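Local coordinates for phosphotriesterase homology protein (Escherichia coli, PDB 1BF6) that hydrolyses phosphorylated glyceryl acetates, and also aromatic acetates and propionates, as a monomeric zinc-dependent hydrolase of the phosphotriesterase family, at residues L239-T244 with G253-D258; A10-H15 with R48-M53; T80-D85 with A101-D106. All coordinates share one frame; numbering follows the deposited sequence.

Contact 1 of 3, residues L239-T244 with G253-D258. With ZN (zinc ion), chain C; SO4 (sulfate ion), chain F.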
loop_
_atom_site.group_PDB
_atom_site.type_symbol
_atom_site.label_atom_id
_atom_site.label_comp_id
_atom_site.label_asym_id
_atom_site.label_seq_id
_atom_site.Cartn_x
_atom_site.Cartn_y
_atom_site.Cartn_z
ATOM N N LEU A 239 -3.973 7.287 -3.371
ATOM C CA LEU A 239 -3.791 7.844 -2.026
ATOM C C LEU A 239 -4.088 6.908 -0.869
ATOM O O LEU A 239 -4.878 5.975 -0.999
ATOM C CB LEU A 239 -4.720 9.068 -1.869
ATOM C CG LEU A 239 -4.761 10.137 -2.974
ATOM C CD1 LEU A 239 -5.893 11.130 -2.680
ATOM C CD2 LEU A 239 -3.448 10.865 -3.086
ATOM N N SER A 240 -3.477 7.214 0.285
ATOM C CA SER A 240 -3.688 6.457 1.519
ATOM C C SER A 240 -3.013 7.111 2.744
ATOM O O SER A 240 -2.346 8.140 2.619
ATOM C CB SER A 240 -3.230 4.997 1.367
ATOM O OG SER A 240 -4.311 4.109 1.630
ATOM N N MET A 241 -3.204 6.493 3.910
ATOM C CA MET A 241 -2.656 6.965 5.191
ATOM C C MET A 241 -1.511 6.079 5.720
ATOM O O MET A 241 -0.682 6.518 6.533
ATOM C CB MET A 241 -3.766 6.952 6.256
ATOM C CG MET A 241 -5.031 7.736 5.907
ATOM S SD MET A 241 -4.685 9.458 5.758
ATOM C CE MET A 241 -4.296 9.842 7.461
ATOM N N ASP A 242 -1.490 4.821 5.276
ATOM C CA ASP A 242 -0.508 3.837 5.740
ATOM C C ASP A 242 -0.519 3.751 7.281
ATOM O O ASP A 242 0.532 3.923 7.923
ATOM C CB ASP A 242 0.904 4.165 5.241
ATOM C CG ASP A 242 1.908 3.060 5.551
ATOM O OD1 ASP A 242 1.478 1.917 5.827
ATOM O OD2 ASP A 242 3.109 3.346 5.539
ATOM N N ILE A 243 -1.711 3.551 7.859
ATOM C CA ILE A 243 -1.863 3.411 9.316
ATOM C C ILE A 243 -1.085 2.147 9.725
ATOM O O ILE A 243 -1.233 1.090 9.096
ATOM C CB ILE A 243 -3.351 3.271 9.733
ATOM C CG1 ILE A 243 -4.124 4.560 9.417
ATOM C CG2 ILE A 243 -3.468 2.913 11.204
ATOM C CD1 ILE A 243 -3.557 5.803 10.070
ATOM N N THR A 244 -0.260 2.274 10.764
ATOM C CA THR A 244 0.580 1.170 11.235
ATOM C C THR A 244 0.646 1.008 12.761
ATOM O O THR A 244 1.099 -0.025 13.247
ATOM C CB THR A 244 2.047 1.358 10.759
ATOM O OG1 THR A 244 2.561 2.598 11.263
ATOM C CG2 THR A 244 2.158 1.370 9.232
ATOM N N GLY A 253 -6.410 8.495 20.691
ATOM C CA GLY A 253 -5.982 9.878 20.537
ATOM C C GLY A 253 -5.322 10.198 19.215
ATOM O O GLY A 253 -4.659 11.223 19.083
ATOM N N GLY A 254 -5.484 9.305 18.241
ATOM C CA GLY A 254 -4.893 9.513 16.932
ATOM C C GLY A 254 -5.837 10.168 15.927
ATOM O O GLY A 254 -6.911 10.661 16.282
ATOM N N TYR A 255 -5.453 10.116 14.657
ATOM C CA TYR A 255 -6.224 10.724 13.580
ATOM C C TYR A 255 -7.141 9.786 12.799
ATOM O O TYR A 255 -8.096 10.243 12.169
ATOM C CB TYR A 255 -5.284 11.478 12.633
ATOM C CG TYR A 255 -4.068 10.682 12.208
ATOM C CD1 TYR A 255 -2.906 10.663 12.993
ATOM C CD2 TYR A 255 -4.070 9.947 11.021
ATOM C CE1 TYR A 255 -1.772 9.929 12.602
ATOM C CE2 TYR A 255 -2.940 9.209 10.624
ATOM C CZ TYR A 255 -1.804 9.203 11.418
ATOM O OH TYR A 255 -0.710 8.453 11.040
ATOM N N GLY A 256 -6.851 8.484 12.841
ATOM C CA GLY A 256 -7.666 7.500 12.137
ATOM C C GLY A 256 -7.530 7.456 10.614
ATOM O O GLY A 256 -6.959 8.369 9.981
ATOM N N TYR A 257 -8.063 6.383 10.027
ATOM C CA TYR A 257 -8.033 6.188 8.574
ATOM C C TYR A 257 -8.832 7.254 7.832
ATOM O O TYR A 257 -8.387 7.758 6.797
ATOM C CB TYR A 257 -8.605 4.820 8.191
ATOM C CG TYR A 257 -7.884 3.639 8.791
ATOM C CD1 TYR A 257 -8.166 3.219 10.084
ATOM C CD2 TYR A 257 -6.927 2.931 8.053
ATOM C CE1 TYR A 257 -7.526 2.136 10.636
ATOM C CE2 TYR A 257 -6.273 1.831 8.597
ATOM C CZ TYR A 257 -6.581 1.441 9.892
ATOM O OH TYR A 257 -5.952 0.366 10.460
ATOM N N ASP A 258 -9.999 7.611 8.370
ATOM C CA ASP A 258 -10.850 8.614 7.723
ATOM C C ASP A 258 -10.332 10.047 7.748
ATOM O O ASP A 258 -11.015 10.952 7.287
ATOM C CB ASP A 258 -12.298 8.533 8.221
ATOM C CG ASP A 258 -12.477 9.011 9.667
ATOM O OD1 ASP A 258 -11.487 9.278 10.386
ATOM O OD2 ASP A 258 -13.648 9.101 10.082
HETATM ZN ZN ZN C . 2.692 0.004 4.989
HETATM S S SO4 F . 5.651 4.686 11.150
HETATM O O1 SO4 F . 6.516 5.084 12.257
HETATM O O2 SO4 F . 5.237 3.231 11.343
HETATM O O3 SO4 F . 4.344 5.524 11.071
HETATM O O4 SO4 F . 6.391 4.898 9.832
HETATM O O HOH W 1 -0.730 8.429 8.251
#
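Ile243 has the most surface buried here, wedged between two tyrosines. Its CG1 lies over one face of the Tyr257 ring in a CH-pi contact, 3.7 Å from the ring centroid and 21° off the normal. CB meets the rim of the same ring, 3.4 Å from Tyr257 CE2, while CG2, anti to the backbone N, runs up beside the hydroxyl end. With chi2 at -57°, CD1 swings the other way and meets Tyr255 tip to tip, 3.5 Å from its CE2. Tyr257 is buried, and its OH is hydrogen-bonded to His13 O. Both segments belong to the long loop that follows strand 237-239 of the TIM barrel and leads into helix 259-270, so the contact folds this loop back on itself beside the metal centre. There Asp242, turned away from the tyrosines, binds zinc through OD1 at 2.4 Å. Met241 curls through bends at chi2 and chi3 until CE rests 3.5 Å from Tyr255 CE2, and its CG packs on Tyr257 O. No direct hydrogen bond joins the segments; instead one water donates to Met241 O at 2.6 Å and accepts from Tyr255 OH at 2.8 Å.

Contact 2 of 3, residues A10-H15 with R48-M53; sequences AHEHLH and RNVIEM. With ZN (zinc ion), chain C.
Glu52 OE2 gathers two backbone N-H groups of the 10-15 segment. Leu14 N lies 2.8 Å from Glu52 OE2, on the anti lone pair, and His15 N comes to the same Glu52 OE2 from above the carboxylate plane at a longer 3.3 Å. The same oxygen is hydrogen-bonded to Thr54 OG1, whose hydroxyl also pairs with His13 ND1, so this second-shell link helps fix the rotation of a zinc ligand. An alanine in place of Glu52 would remove this acceptor and would probably loosen the turn of the chain at Leu14 and His15 just beyond His13. Parallel strand pairing sets the register: Glu12 N donates to Ile51 O at 3.1 Å, in the carbonyl plane, and Met53 N donates to Glu12 O at 2.8 Å, nearly along the C=O axis. His11 and His13, two residues apart, form the His-X-His metal motif of this amidohydrolase-type barrel; their NE2 atoms bind one zinc, completed by Glu124 and Asp242. Met53 CG covers one face of the His11 ring, with SD set obliquely to it, and Met53 CB lies 3.6 Å from His13 CE1. Across the strands Val50 CG1, anti to the backbone N, packs on Glu12 CB at 3.5 Å, and Leu14 CG rests against Glu52 CG. Strand 47-52 lies between strands 7-12 and 75-80, where Ile51 touches Val77 and Glu52 touches Val76; Met39 of helix 32-44 covers Leu14 and Val50, and Met53 reaches Ala123 and Glu124 of strand 122-126.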
loop_
_atom_site.group_PDB
_atom_site.type_symbol
_atom_site.label_atom_id
_atom_site.label_comp_id
_atom_site.label_asym_id
_atom_site.label_seq_id
_atom_site.Cartn_x
_atom_site.Cartn_y
_atom_site.Cartn_z
ATOM N N ALA A 10 -5.482 2.888 -0.988
ATOM C CA ALA A 10 -4.477 2.066 -1.671
ATOM C C ALA A 10 -3.361 1.409 -0.861
ATOM O O ALA A 10 -2.666 0.535 -1.383
ATOM C CB ALA A 10 -3.865 2.875 -2.817
ATOM N N HIS A 11 -3.193 1.806 0.398
ATOM C CA HIS A 11 -2.106 1.256 1.219
ATOM C C HIS A 11 -2.382 1.419 2.703
ATOM O O HIS A 11 -2.112 2.473 3.275
ATOM C CB HIS A 11 -0.803 1.975 0.883
ATOM C CG HIS A 11 0.406 1.360 1.521
ATOM N ND1 HIS A 11 1.443 0.792 0.807
ATOM C CD2 HIS A 11 0.729 1.209 2.832
ATOM C CE1 HIS A 11 2.346 0.327 1.671
ATOM N NE2 HIS A 11 1.956 0.556 2.906
ATOM N N GLU A 12 -2.872 0.355 3.321
ATOM C CA GLU A 12 -3.202 0.372 4.736
ATOM C C GLU A 12 -2.844 -0.930 5.433
ATOM O O GLU A 12 -2.527 -1.940 4.796
ATOM C CB GLU A 12 -4.711 0.579 4.916
ATOM C CG GLU A 12 -5.257 1.879 4.352
ATOM C CD GLU A 12 -4.617 3.101 4.963
ATOM O OE1 GLU A 12 -4.134 3.036 6.115
ATOM O OE2 GLU A 12 -4.593 4.144 4.286
ATOM N N HIS A 13 -2.904 -0.889 6.759
ATOM C CA HIS A 13 -2.682 -2.058 7.581
ATOM C C HIS A 13 -3.849 -2.122 8.535
ATOM O O HIS A 13 -4.182 -1.110 9.148
ATOM C CB HIS A 13 -1.390 -1.937 8.383
ATOM C CG HIS A 13 -0.171 -1.915 7.530
ATOM N ND1 HIS A 13 0.412 -3.044 6.997
ATOM C CD2 HIS A 13 0.525 -0.867 7.032
ATOM C CE1 HIS A 13 1.407 -2.656 6.205
ATOM N NE2 HIS A 13 1.509 -1.346 6.200
ATOM N N LEU A 14 -4.524 -3.267 8.578
ATOM C CA LEU A 14 -5.642 -3.489 9.494
ATOM C C LEU A 14 -5.146 -4.359 10.646
ATOM O O LEU A 14 -5.619 -4.247 11.782
ATOM C CB LEU A 14 -6.808 -4.159 8.776
ATOM C CG LEU A 14 -7.361 -3.296 7.639
ATOM C CD1 LEU A 14 -8.595 -3.962 7.068
ATOM C CD2 LEU A 14 -7.693 -1.908 8.167
ATOM N N HIS A 15 -4.227 -5.269 10.327
ATOM C CA HIS A 15 -3.632 -6.121 11.331
ATOM C C HIS A 15 -2.180 -6.352 10.966
ATOM O O HIS A 15 -1.861 -7.092 10.031
ATOM C CB HIS A 15 -4.355 -7.457 11.489
ATOM C CG HIS A 15 -3.762 -8.321 12.560
ATOM N ND1 HIS A 15 -2.482 -8.825 12.482
ATOM C CD2 HIS A 15 -4.259 -8.740 13.749
ATOM C CE1 HIS A 15 -2.214 -9.518 13.576
ATOM N NE2 HIS A 15 -3.276 -9.483 14.360
ATOM N N ARG A 48 -15.185 1.893 0.139
ATOM C CA ARG A 48 -15.705 0.538 0.056
ATOM C C ARG A 48 -14.592 -0.529 0.071
ATOM O O ARG A 48 -14.840 -1.662 0.471
ATOM C CB ARG A 48 -16.592 0.378 -1.191
ATOM C CG ARG A 48 -17.891 1.180 -1.132
ATOM C CD ARG A 48 -18.807 0.628 -0.044
ATOM N NE ARG A 48 -20.070 1.363 0.065
ATOM C CZ ARG A 48 -20.279 2.402 0.875
ATOM N NH1 ARG A 48 -19.315 2.859 1.668
ATOM N NH2 ARG A 48 -21.460 2.995 0.882
ATOM N N ASN A 49 -13.378 -0.133 -0.310
ATOM C CA ASN A 49 -12.225 -1.056 -0.370
ATOM C C ASN A 49 -10.968 -0.538 0.326
ATOM O O ASN A 49 -10.648 0.646 0.249
ATOM C CB ASN A 49 -11.839 -1.329 -1.833
ATOM C CG ASN A 49 -13.044 -1.535 -2.728
ATOM O OD1 ASN A 49 -13.694 -2.578 -2.687
ATOM N ND2 ASN A 49 -13.369 -0.517 -3.516
ATOM N N VAL A 50 -10.207 -1.463 0.911
ATOM C CA VAL A 50 -8.941 -1.140 1.574
ATOM C C VAL A 50 -7.952 -2.206 1.116
ATOM O O VAL A 50 -8.241 -3.387 1.262
ATOM C CB VAL A 50 -9.023 -1.210 3.138
ATOM C CG1 VAL A 50 -7.618 -1.041 3.740
ATOM C CG2 VAL A 50 -9.936 -0.093 3.680
ATOM N N ILE A 51 -6.824 -1.772 0.554
ATOM C CA ILE A 51 -5.769 -2.681 0.096
ATOM C C ILE A 51 -4.799 -2.848 1.282
ATOM O O ILE A 51 -4.044 -1.933 1.625
ATOM C CB ILE A 51 -5.007 -2.118 -1.134
ATOM C CG1 ILE A 51 -5.991 -1.508 -2.150
ATOM C CG2 ILE A 51 -4.188 -3.246 -1.815
ATOM C CD1 ILE A 51 -7.077 -2.461 -2.659
ATOM N N GLU A 52 -4.867 -4.011 1.913
ATOM C CA GLU A 52 -4.053 -4.325 3.078
ATOM C C GLU A 52 -2.643 -4.783 2.679
ATOM O O GLU A 52 -2.474 -5.775 1.955
ATOM C CB GLU A 52 -4.803 -5.347 3.926
ATOM C CG GLU A 52 -4.732 -5.083 5.428
ATOM C CD GLU A 52 -3.485 -5.651 6.066
ATOM O OE1 GLU A 52 -2.788 -6.452 5.406
ATOM O OE2 GLU A 52 -3.206 -5.313 7.239
ATOM N N MET A 53 -1.644 -4.072 3.205
ATOM C CA MET A 53 -0.228 -4.272 2.892
ATOM C C MET A 53 0.629 -5.135 3.815
ATOM O O MET A 53 1.862 -5.128 3.694
ATOM C CB MET A 53 0.434 -2.898 2.793
ATOM C CG MET A 53 -0.197 -1.956 1.774
ATOM S SD MET A 53 0.269 -2.354 0.062
ATOM C CE MET A 53 -1.153 -3.147 -0.435
HETATM ZN ZN ZN C . 2.692 0.004 4.989
#

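Contact 3 of 3, residues T80-D85 with A101-D106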
loop_
_atom_site.group_PDB
_atom_site.type_symbol
_atom_site.label_atom_id
_atom_site.label_comp_id
_atom_site.label_asym_id
_atom_site.label_seq_id
_atom_site.Cartn_x
_atom_site.Cartn_y
_atom_site.Cartn_z
ATOM N N THR A 80 0.532 -10.654 -0.484
ATOM C CA THR A 80 1.543 -11.704 -0.311
ATOM C C THR A 80 2.895 -11.114 -0.697
ATOM O O THR A 80 2.987 -10.305 -1.630
ATOM C CB THR A 80 1.275 -12.980 -1.185
ATOM O OG1 THR A 80 2.333 -13.925 -0.954
ATOM C CG2 THR A 80 1.236 -12.648 -2.676
ATOM N N GLY A 81 3.945 -11.480 0.039
ATOM C CA GLY A 81 5.269 -10.977 -0.289
ATOM C C GLY A 81 6.223 -10.959 0.891
ATOM O O GLY A 81 5.991 -11.634 1.894
ATOM N N TYR A 82 7.328 -10.246 0.725
ATOM C CA TYR A 82 8.332 -10.079 1.776
ATOM C C TYR A 82 8.623 -8.582 1.874
ATOM O O TYR A 82 8.696 -7.878 0.859
ATOM C CB TYR A 82 9.593 -10.908 1.493
ATOM C CG TYR A 82 9.410 -12.376 1.844
ATOM C CD1 TYR A 82 8.890 -13.282 0.912
ATOM C CD2 TYR A 82 9.722 -12.853 3.125
ATOM C CE1 TYR A 82 8.679 -14.619 1.246
ATOM C CE2 TYR A 82 9.519 -14.191 3.471
ATOM C CZ TYR A 82 8.993 -15.070 2.528
ATOM O OH TYR A 82 8.738 -16.379 2.882
ATOM N N TYR A 83 8.796 -8.112 3.107
ATOM C CA TYR A 83 8.982 -6.695 3.421
ATOM C C TYR A 83 10.256 -5.972 2.974
ATOM O O TYR A 83 10.276 -5.354 1.917
ATOM C CB TYR A 83 8.713 -6.513 4.914
ATOM C CG TYR A 83 8.504 -5.087 5.376
ATOM C CD1 TYR A 83 8.044 -4.101 4.509
ATOM C CD2 TYR A 83 8.779 -4.733 6.698
ATOM C CE1 TYR A 83 7.868 -2.795 4.946
ATOM C CE2 TYR A 83 8.604 -3.441 7.146
ATOM C CZ TYR A 83 8.154 -2.473 6.269
ATOM O OH TYR A 83 8.032 -1.184 6.727
ATOM N N GLN A 84 11.271 -5.923 3.830
ATOM C CA GLN A 84 12.541 -5.286 3.493
ATOM C C GLN A 84 13.653 -6.003 4.255
ATOM O O GLN A 84 13.382 -6.795 5.165
ATOM C CB GLN A 84 12.547 -3.783 3.787
ATOM C CG GLN A 84 12.138 -3.413 5.181
ATOM C CD GLN A 84 12.318 -1.941 5.442
ATOM O OE1 GLN A 84 13.412 -1.403 5.291
ATOM N NE2 GLN A 84 11.240 -1.275 5.838
ATOM N N ASP A 85 14.884 -5.719 3.861
ATOM C CA ASP A 85 16.064 -6.371 4.422
ATOM C C ASP A 85 16.103 -6.597 5.928
ATOM O O ASP A 85 16.205 -7.742 6.386
ATOM C CB ASP A 85 17.335 -5.677 3.962
ATOM C CG ASP A 85 18.525 -6.598 4.018
ATOM O OD1 ASP A 85 18.711 -7.389 3.065
ATOM O OD2 ASP A 85 19.237 -6.581 5.043
ATOM N N ALA A 101 8.924 -17.280 -5.137
ATOM C CA ALA A 101 7.858 -17.040 -6.121
ATOM C C ALA A 101 6.705 -18.033 -5.973
ATOM O O ALA A 101 5.541 -17.652 -6.045
ATOM C CB ALA A 101 8.409 -17.086 -7.536
ATOM N N GLN A 102 7.021 -19.309 -5.757
ATOM C CA GLN A 102 5.989 -20.331 -5.594
ATOM C C GLN A 102 5.094 -20.012 -4.400
ATOM O O GLN A 102 3.883 -20.234 -4.444
ATOM C CB GLN A 102 6.617 -21.712 -5.388
ATOM C CG GLN A 102 7.308 -22.296 -6.608
ATOM C CD GLN A 102 8.044 -23.586 -6.282
ATOM O OE1 GLN A 102 8.376 -23.857 -5.121
ATOM N NE2 GLN A 102 8.278 -24.404 -7.300
ATOM N N GLU A 103 5.709 -19.559 -3.308
ATOM C CA GLU A 103 4.968 -19.211 -2.103
ATOM C C GLU A 103 3.966 -18.101 -2.408
ATOM O O GLU A 103 2.802 -18.197 -2.031
ATOM C CB GLU A 103 5.925 -18.738 -1.004
ATOM C CG GLU A 103 5.216 -18.322 0.305
ATOM C CD GLU A 103 6.171 -17.729 1.341
ATOM O OE1 GLU A 103 7.376 -17.610 1.050
ATOM O OE2 GLU A 103 5.702 -17.361 2.439
ATOM N N MET A 104 4.424 -17.059 -3.098
ATOM C CA MET A 104 3.552 -15.933 -3.441
ATOM C C MET A 104 2.409 -16.387 -4.353
ATOM O O MET A 104 1.255 -16.049 -4.113
ATOM C CB MET A 104 4.361 -14.799 -4.067
ATOM C CG MET A 104 5.312 -14.116 -3.074
ATOM S SD MET A 104 6.190 -12.723 -3.760
ATOM C CE MET A 104 7.853 -13.293 -3.845
ATOM N N VAL A 105 2.719 -17.226 -5.344
ATOM C CA VAL A 105 1.694 -17.748 -6.252
ATOM C C VAL A 105 0.624 -18.557 -5.502
ATOM O O VAL A 105 -0.566 -18.384 -5.759
ATOM C CB VAL A 105 2.324 -18.619 -7.406
ATOM C CG1 VAL A 105 1.222 -19.344 -8.186
ATOM C CG2 VAL A 105 3.157 -17.746 -8.339
ATOM N N ASP A 106 1.025 -19.408 -4.549
ATOM C CA ASP A 106 0.065 -20.210 -3.799
ATOM C C ASP A 106 -0.784 -19.367 -2.841
ATOM O O ASP A 106 -1.904 -19.739 -2.511
ATOM C CB ASP A 106 0.762 -21.317 -3.011
ATOM C CG ASP A 106 1.371 -22.402 -3.907
ATOM O OD1 ASP A 106 1.187 -22.384 -5.145
ATOM O OD2 ASP A 106 2.058 -23.277 -3.348
HETATM O O HOH W 2 5.829 -14.537 2.927
#
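A single direct hydrogen bond joins the segments: Tyr82 OH donates to Glu103 OE1 at 2.6 Å, using the syn lone pair of the carboxylate. OE1 lies in the plane of the phenol ring, at its edge, and the ring and carboxylate planes stand 76° apart. Glu103 reaches the hydroxyl from the helix with an extended chain, CG anti to the backbone N (chi1 179°). Tyr82 OH is also hydrogen-bonded to His91 NE2, so the phenol oxygen is gripped by two partners. A water lies 3.1 Å from Gly81 O and 2.9 Å from Glu103 OE2, though it has more acceptors in reach than protons to give; it sits over one face of the Tyr82 ring, toward the rim. The remaining contact is van der Waals packing round Met104. Thr80 OG1, anti to the backbone N, presses on Met104 CA at 3.4 Å, while the hydroxyl itself is hydrogen-bonded to Glu107 one turn further along the helix. Thr80 CG2 sits beside Met104 O at 3.7 Å. Met104 continues past the threonine until SD lies 4.0 Å from Gly81 CA; at phi 155° any side chain on Gly81 would collide with the carbonyl O of Thr80, which favours glycine there. The contact thus sets the end of barrel strand 75-80, and the loop leaving it, against helix 97-109. Val139 and Ala142 of helix 134-150 touch Tyr82 and Met104 respectively, and Met104 also touches Ile122 of strand 122-126.

Overall arrangement
Contacts 1 and 2, with centres 10 Å apart, meet directly at the zinc site: Asp242 of contact 1 and the two histidines of contact 2 bind the same ion, with Glu124 as fourth protein ligand. Glu12 OE2 also pairs with Ser240 OG at 2.7 Å, which joins the loop after the last barrel strand to the first strand and so helps close the barrel. Contact 3 stands apart from both. Its centre is about 17 Å from that of contact 2 and 25 Å from that of contact 1, touching neither, and it lies across the chain's centre from contact 1. Even so, Tyr83 in its loop meets His157, a ligand of the second zinc, edge-to-face.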